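Local coordinates for plasmin and fibronectin-binding protein A (Streptococcus pneumoniae, PDB 4MR0) that acts as a fibronectin-dependent adhesin and invasin of the bacterial surface, binding human fibronectin, plasmin, plasminogen and serum albumin, at residues 410-424 with 445-459. Residues are numbered along the deposited sequence; the frame is centred on the assembly and turned at random.
Sequences AALVNAYSYKNTKDL and TKAIRVAKDSAEYLG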
loop_
_atom_site.group_PDB
_atom_site.type_symbol
_atom_site.label_atom_id
_atom_site.label_comp_id
_atom_site.label_asym_id
_atom_site.label_seq_id
_atom_site.Cartn_x
_atom_site.Cartn_y
_atom_site.Cartn_z
ATOM N N ALA A 410 6.108 14.054 -1.760
ATOM C CA ALA A 410 5.858 12.620 -1.726
ATOM C C ALA A 410 7.132 11.839 -1.431
ATOM O O ALA A 410 8.238 12.357 -1.566
ATOM C CB ALA A 410 5.276 12.169 -3.059
ATOM N N ALA A 411 6.959 10.592 -1.009
ATOM C CA ALA A 411 8.073 9.691 -0.723
ATOM C C ALA A 411 7.579 8.340 -1.241
ATOM O O ALA A 411 6.713 7.716 -0.629
ATOM C CB ALA A 411 8.346 9.638 0.781
ATOM N N LEU A 412 8.123 7.906 -2.376
ATOM C CA LEU A 412 7.699 6.663 -3.014
ATOM C C LEU A 412 7.696 5.438 -2.100
ATOM O O LEU A 412 6.782 4.618 -2.155
ATOM C CB LEU A 412 8.516 6.448 -4.293
ATOM C CG LEU A 412 8.300 7.660 -5.227
ATOM C CD1 LEU A 412 8.967 7.437 -6.570
ATOM C CD2 LEU A 412 6.807 7.903 -5.415
ATOM N N VAL A 413 8.723 5.300 -1.276
ATOM C CA VAL A 413 8.761 4.227 -0.295
ATOM C C VAL A 413 8.919 5.013 0.996
ATOM O O VAL A 413 9.860 5.793 1.142
ATOM C CB VAL A 413 9.959 3.278 -0.473
ATOM C CG1 VAL A 413 10.039 2.340 0.718
ATOM C CG2 VAL A 413 9.789 2.457 -1.739
ATOM N N ASN A 414 7.994 4.826 1.929
ATOM C CA ASN A 414 8.045 5.576 3.175
ATOM C C ASN A 414 7.678 4.718 4.377
ATOM O O ASN A 414 6.500 4.569 4.700
ATOM C CB ASN A 414 7.092 6.777 3.063
ATOM C CG ASN A 414 7.183 7.723 4.247
ATOM O OD1 ASN A 414 7.929 7.489 5.195
ATOM N ND2 ASN A 414 6.413 8.811 4.192
ATOM N N ALA A 415 8.685 4.135 5.024
ATOM C CA ALA A 415 8.457 3.319 6.218
ATOM C C ALA A 415 8.663 4.282 7.372
ATOM O O ALA A 415 9.799 4.588 7.730
ATOM C CB ALA A 415 9.473 2.186 6.300
ATOM N N TYR A 416 7.562 4.749 7.953
ATOM C CA TYR A 416 7.631 5.715 9.036
ATOM C C TYR A 416 7.122 5.184 10.368
ATOM O O TYR A 416 6.729 4.028 10.480
ATOM C CB TYR A 416 6.844 6.970 8.646
ATOM C CG TYR A 416 5.340 6.808 8.720
ATOM C CD1 TYR A 416 4.647 6.040 7.780
ATOM C CD2 TYR A 416 4.611 7.406 9.751
ATOM C CE1 TYR A 416 3.258 5.870 7.870
ATOM C CE2 TYR A 416 3.233 7.245 9.850
ATOM C CZ TYR A 416 2.561 6.480 8.911
ATOM O OH TYR A 416 1.197 6.344 9.015
ATOM N N SER A 417 7.134 6.049 11.378
ATOM C CA SER A 417 6.687 5.680 12.713
ATOM C C SER A 417 5.408 6.414 13.097
ATOM O O SER A 417 5.295 7.622 12.907
ATOM C CB SER A 417 7.787 5.990 13.731
ATOM O OG SER A 417 8.969 5.253 13.445
ATOM N N TYR A 418 4.447 5.670 13.638
ATOM C CA TYR A 418 3.165 6.227 14.060
ATOM C C TYR A 418 3.387 7.319 15.110
ATOM O O TYR A 418 4.151 7.127 16.055
ATOM C CB TYR A 418 2.288 5.122 14.657
ATOM C CG TYR A 418 0.863 5.557 14.941
ATOM C CD1 TYR A 418 -0.006 5.880 13.897
ATOM C CD2 TYR A 418 0.385 5.656 16.252
ATOM C CE1 TYR A 418 -1.317 6.293 14.144
ATOM C CE2 TYR A 418 -0.927 6.072 16.512
ATOM C CZ TYR A 418 -1.770 6.389 15.453
ATOM O OH TYR A 418 -3.061 6.816 15.688
ATOM N N LYS A 419 2.724 8.460 14.938
ATOM C CA LYS A 419 2.860 9.572 15.877
ATOM C C LYS A 419 2.314 9.196 17.252
ATOM O O LYS A 419 1.101 9.139 17.452
ATOM C CB LYS A 419 2.131 10.807 15.346
ATOM C CG LYS A 419 2.242 12.031 16.249
ATOM C CD LYS A 419 1.819 13.291 15.518
ATOM C CE LYS A 419 2.067 14.530 16.363
ATOM N NZ LYS A 419 1.868 15.782 15.575
ATOM N N ASN A 420 3.223 8.943 18.190
ATOM C CA ASN A 420 2.875 8.557 19.555
ATOM C C ASN A 420 4.092 8.773 20.459
ATOM O O ASN A 420 5.117 8.112 20.291
ATOM C CB ASN A 420 2.472 7.081 19.590
ATOM C CG ASN A 420 2.083 6.615 20.977
ATOM O OD1 ASN A 420 2.745 6.940 21.963
ATOM N ND2 ASN A 420 1.012 5.831 21.060
ATOM N N THR A 421 3.976 9.681 21.423
ATOM C CA THR A 421 5.087 9.972 22.327
ATOM C C THR A 421 4.906 9.414 23.735
ATOM O O THR A 421 5.718 9.680 24.620
ATOM C CB THR A 421 5.312 11.487 22.445
ATOM O OG1 THR A 421 4.097 12.119 22.875
ATOM C CG2 THR A 421 5.730 12.065 21.102
ATOM N N LYS A 422 3.853 8.630 23.940
ATOM C CA LYS A 422 3.581 8.064 25.256
ATOM C C LYS A 422 3.926 6.587 25.373
ATOM O O LYS A 422 4.386 6.132 26.420
ATOM C CB LYS A 422 2.104 8.250 25.608
ATOM C CG LYS A 422 1.630 9.696 25.639
ATOM C CD LYS A 422 0.122 9.752 25.841
ATOM C CE LYS A 422 -0.387 11.186 25.927
ATOM N NZ LYS A 422 -1.871 11.202 26.097
ATOM N N ASP A 423 3.700 5.840 24.298
ATOM C CA ASP A 423 3.958 4.404 24.309
ATOM C C ASP A 423 5.216 3.960 23.572
ATOM O O ASP A 423 5.656 4.598 22.620
ATOM C CB ASP A 423 2.759 3.660 23.718
ATOM C CG ASP A 423 1.461 4.004 24.412
ATOM O OD1 ASP A 423 1.374 3.795 25.640
ATOM O OD2 ASP A 423 0.531 4.484 23.727
ATOM N N LEU A 424 5.786 2.852 24.028
ATOM C CA LEU A 424 6.976 2.286 23.408
ATOM C C LEU A 424 6.448 1.306 22.363
ATOM O O LEU A 424 6.354 0.104 22.608
ATOM C CB LEU A 424 7.816 1.547 24.450
ATOM C CG LEU A 424 9.292 1.310 24.118
ATOM C CD1 LEU A 424 9.918 0.461 25.219
ATOM C CD2 LEU A 424 9.432 0.617 22.769
ATOM N N THR A 445 9.465 14.983 -4.896
ATOM C CA THR A 445 9.364 13.565 -4.564
ATOM C C THR A 445 10.674 12.911 -4.141
ATOM O O THR A 445 11.690 12.989 -4.832
ATOM C CB THR A 445 8.754 12.756 -5.739
ATOM O OG1 THR A 445 7.372 13.105 -5.887
ATOM C CG2 THR A 445 8.852 11.257 -5.475
ATOM N N LYS A 446 10.618 12.261 -2.986
ATOM C CA LYS A 446 11.745 11.551 -2.403
ATOM C C LYS A 446 11.560 10.090 -2.815
ATOM O O LYS A 446 10.438 9.578 -2.804
ATOM C CB LYS A 446 11.678 11.688 -0.881
ATOM C CG LYS A 446 12.943 11.314 -0.134
ATOM C CD LYS A 446 12.692 11.370 1.369
ATOM C CE LYS A 446 13.582 12.400 2.052
ATOM N NZ LYS A 446 12.787 13.495 2.666
ATOM N N ALA A 447 12.643 9.416 -3.186
ATOM C CA ALA A 447 12.534 8.021 -3.601
ATOM C C ALA A 447 12.287 7.093 -2.416
ATOM O O ALA A 447 11.278 6.393 -2.357
ATOM C CB ALA A 447 13.803 7.590 -4.333
ATOM N N ILE A 448 13.214 7.108 -1.470
ATOM C CA ILE A 448 13.145 6.239 -0.305
ATOM C C ILE A 448 13.290 6.962 1.015
ATOM O O ILE A 448 14.154 7.829 1.173
ATOM C CB ILE A 448 14.264 5.172 -0.366
ATOM C CG1 ILE A 448 14.129 4.350 -1.645
ATOM C CG2 ILE A 448 14.209 4.286 0.865
ATOM C CD1 ILE A 448 15.315 3.429 -1.908
ATOM N N ARG A 449 12.462 6.563 1.977
ATOM C CA ARG A 449 12.491 7.140 3.308
ATOM C C ARG A 449 12.167 6.081 4.362
ATOM O O ARG A 449 11.191 5.342 4.227
ATOM C CB ARG A 449 11.474 8.284 3.401
ATOM C CG ARG A 449 11.359 8.912 4.771
ATOM C CD ARG A 449 10.421 10.112 4.734
ATOM N NE ARG A 449 10.463 10.869 5.982
ATOM C CZ ARG A 449 9.804 10.540 7.087
ATOM N NH1 ARG A 449 9.030 9.461 7.113
ATOM N NH2 ARG A 449 9.927 11.294 8.170
ATOM N N VAL A 450 13.002 6.001 5.394
ATOM C CA VAL A 450 12.797 5.071 6.502
ATOM C C VAL A 450 13.089 5.919 7.720
ATOM O O VAL A 450 14.196 6.451 7.861
ATOM C CB VAL A 450 13.781 3.879 6.474
ATOM C CG1 VAL A 450 13.602 3.023 7.728
ATOM C CG2 VAL A 450 13.535 3.033 5.240
ATOM N N ALA A 451 12.116 6.061 8.613
ATOM C CA ALA A 451 12.375 6.917 9.750
ATOM C C ALA A 451 11.558 6.747 11.008
ATOM O O ALA A 451 10.497 6.123 11.016
ATOM C CB ALA A 451 12.260 8.367 9.291
ATOM N N LYS A 452 12.111 7.295 12.086
ATOM C CA LYS A 452 11.420 7.373 13.361
ATOM C C LYS A 452 11.369 8.893 13.365
ATOM O O LYS A 452 12.276 9.567 13.863
ATOM C CB LYS A 452 12.246 6.857 14.535
ATOM C CG LYS A 452 11.391 6.815 15.800
ATOM C CD LYS A 452 12.093 6.229 16.997
ATOM C CE LYS A 452 13.169 7.153 17.528
ATOM N NZ LYS A 452 13.634 6.677 18.858
ATOM N N ASP A 453 10.315 9.405 12.737
ATOM C CA ASP A 453 10.078 10.829 12.530
ATOM C C ASP A 453 10.366 11.791 13.675
ATOM O O ASP A 453 10.659 12.960 13.431
ATOM C CB ASP A 453 8.643 11.026 12.027
ATOM C CG ASP A 453 8.234 9.966 11.011
ATOM O OD1 ASP A 453 8.059 8.796 11.413
ATOM O OD2 ASP A 453 8.103 10.298 9.812
ATOM N N SER A 454 10.294 11.315 14.911
ATOM C CA SER A 454 10.558 12.176 16.054
ATOM C C SER A 454 11.416 11.518 17.127
ATOM O O SER A 454 11.257 10.335 17.435
ATOM C CB SER A 454 9.238 12.644 16.680
ATOM O OG SER A 454 9.467 13.350 17.891
ATOM N N ALA A 455 12.328 12.300 17.697
ATOM C CA ALA A 455 13.204 11.815 18.753
ATOM C C ALA A 455 12.363 11.495 19.984
ATOM O O ALA A 455 12.805 10.785 20.890
ATOM C CB ALA A 455 14.244 12.875 19.091
ATOM N N GLU A 456 11.141 12.020 20.007
ATOM C CA GLU A 456 10.236 11.801 21.129
ATOM C C GLU A 456 9.573 10.425 21.133
ATOM O O GLU A 456 9.061 9.992 22.165
ATOM C CB GLU A 456 9.154 12.887 21.164
ATOM C CG GLU A 456 9.660 14.261 21.582
ATOM C CD GLU A 456 8.531 15.204 21.966
ATOM O OE1 GLU A 456 7.758 15.612 21.073
ATOM O OE2 GLU A 456 8.413 15.528 23.169
ATOM N N TYR A 457 9.569 9.739 19.992
ATOM C CA TYR A 457 8.960 8.411 19.941
ATOM C C TYR A 457 9.859 7.436 20.694
ATOM O O TYR A 457 11.059 7.350 20.429
ATOM C CB TYR A 457 8.764 7.951 18.491
ATOM C CG TYR A 457 7.909 8.878 17.645
ATOM C CD1 TYR A 457 7.055 9.821 18.233
ATOM C CD2 TYR A 457 7.943 8.801 16.254
ATOM C CE1 TYR A 457 6.261 10.662 17.449
ATOM C CE2 TYR A 457 7.155 9.631 15.466
ATOM C CZ TYR A 457 6.317 10.559 16.066
ATOM O OH TYR A 457 5.554 11.383 15.272
ATOM N N LEU A 458 9.267 6.703 21.630
ATOM C CA LEU A 458 9.994 5.758 22.474
ATOM C C LEU A 458 10.405 4.429 21.847
ATOM O O LEU A 458 11.394 3.827 22.265
ATOM C CB LEU A 458 9.182 5.491 23.745
ATOM C CG LEU A 458 9.190 6.576 24.832
ATOM C CD1 LEU A 458 9.011 7.962 24.221
ATOM C CD2 LEU A 458 8.088 6.283 25.839
ATOM N N GLY A 459 9.648 3.965 20.856
ATOM C CA GLY A 459 9.975 2.704 20.215
ATOM C C GLY A 459 11.277 2.757 19.433
ATOM O O GLY A 459 12.018 3.739 19.506
HETATM O O HOH W 1 10.303 3.299 10.008
HETATM O O HOH W 2 4.883 10.327 12.673
HETATM O O HOH W 3 6.402 6.822 22.042
HETATM O O HOH W 4 6.932 4.640 20.034
#
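The ring of Y457 is sandwiched: Y418 O sits 3.9 Å above the centre of one face, S454 CB covers the other, and T421 CG2 meets the edge in plane. The second flat group, the R449 guanidinium, has A451 CB over one face, towards the rim, while N414 OD1, Y416 CB and D453 CG lie at its edge. Segments 410-424 and 445-459 are equivalent pieces of successive coils of a right-handed parallel beta-helix, the pectate lyase-like fold. The stacking of the coils shows in the parallel pairing of A410, A411, V413, N414 and A415 with T445, K446, I448, R449 and V450, interrupted where both segments turn a corner, at L412-V413 and at A447. The bonds continue through that corner, with V413 N donating to A447 O (3.0 Å). V413, A415, I448 and V450 share one face, where V413 packs on I389 and I433, and V450 on I464, across the helix interior.

On the other face, N414 and R449 run side by side, their planes 81° apart. R449 is extended from CG to NE, which carries NH1 to N414 OD1 (3.0 Å). NH1 and NH2 both reach D453 OD2 in a salt bridge, and NE pairs with E484 OE1 in another, so all three guanidinium nitrogens have a partner. D453 OD1 reaches back across the coils to S417 N (165° at the hydrogen). Beyond the strands, one water joins S417 O to Y457 OH, and another links G459 N to D423 O. With its hydroxyl beside the backbone N (chi1 -61°), S417 places OG 3.0 Å from A451 O, in the carbonyl plane on a lone pair.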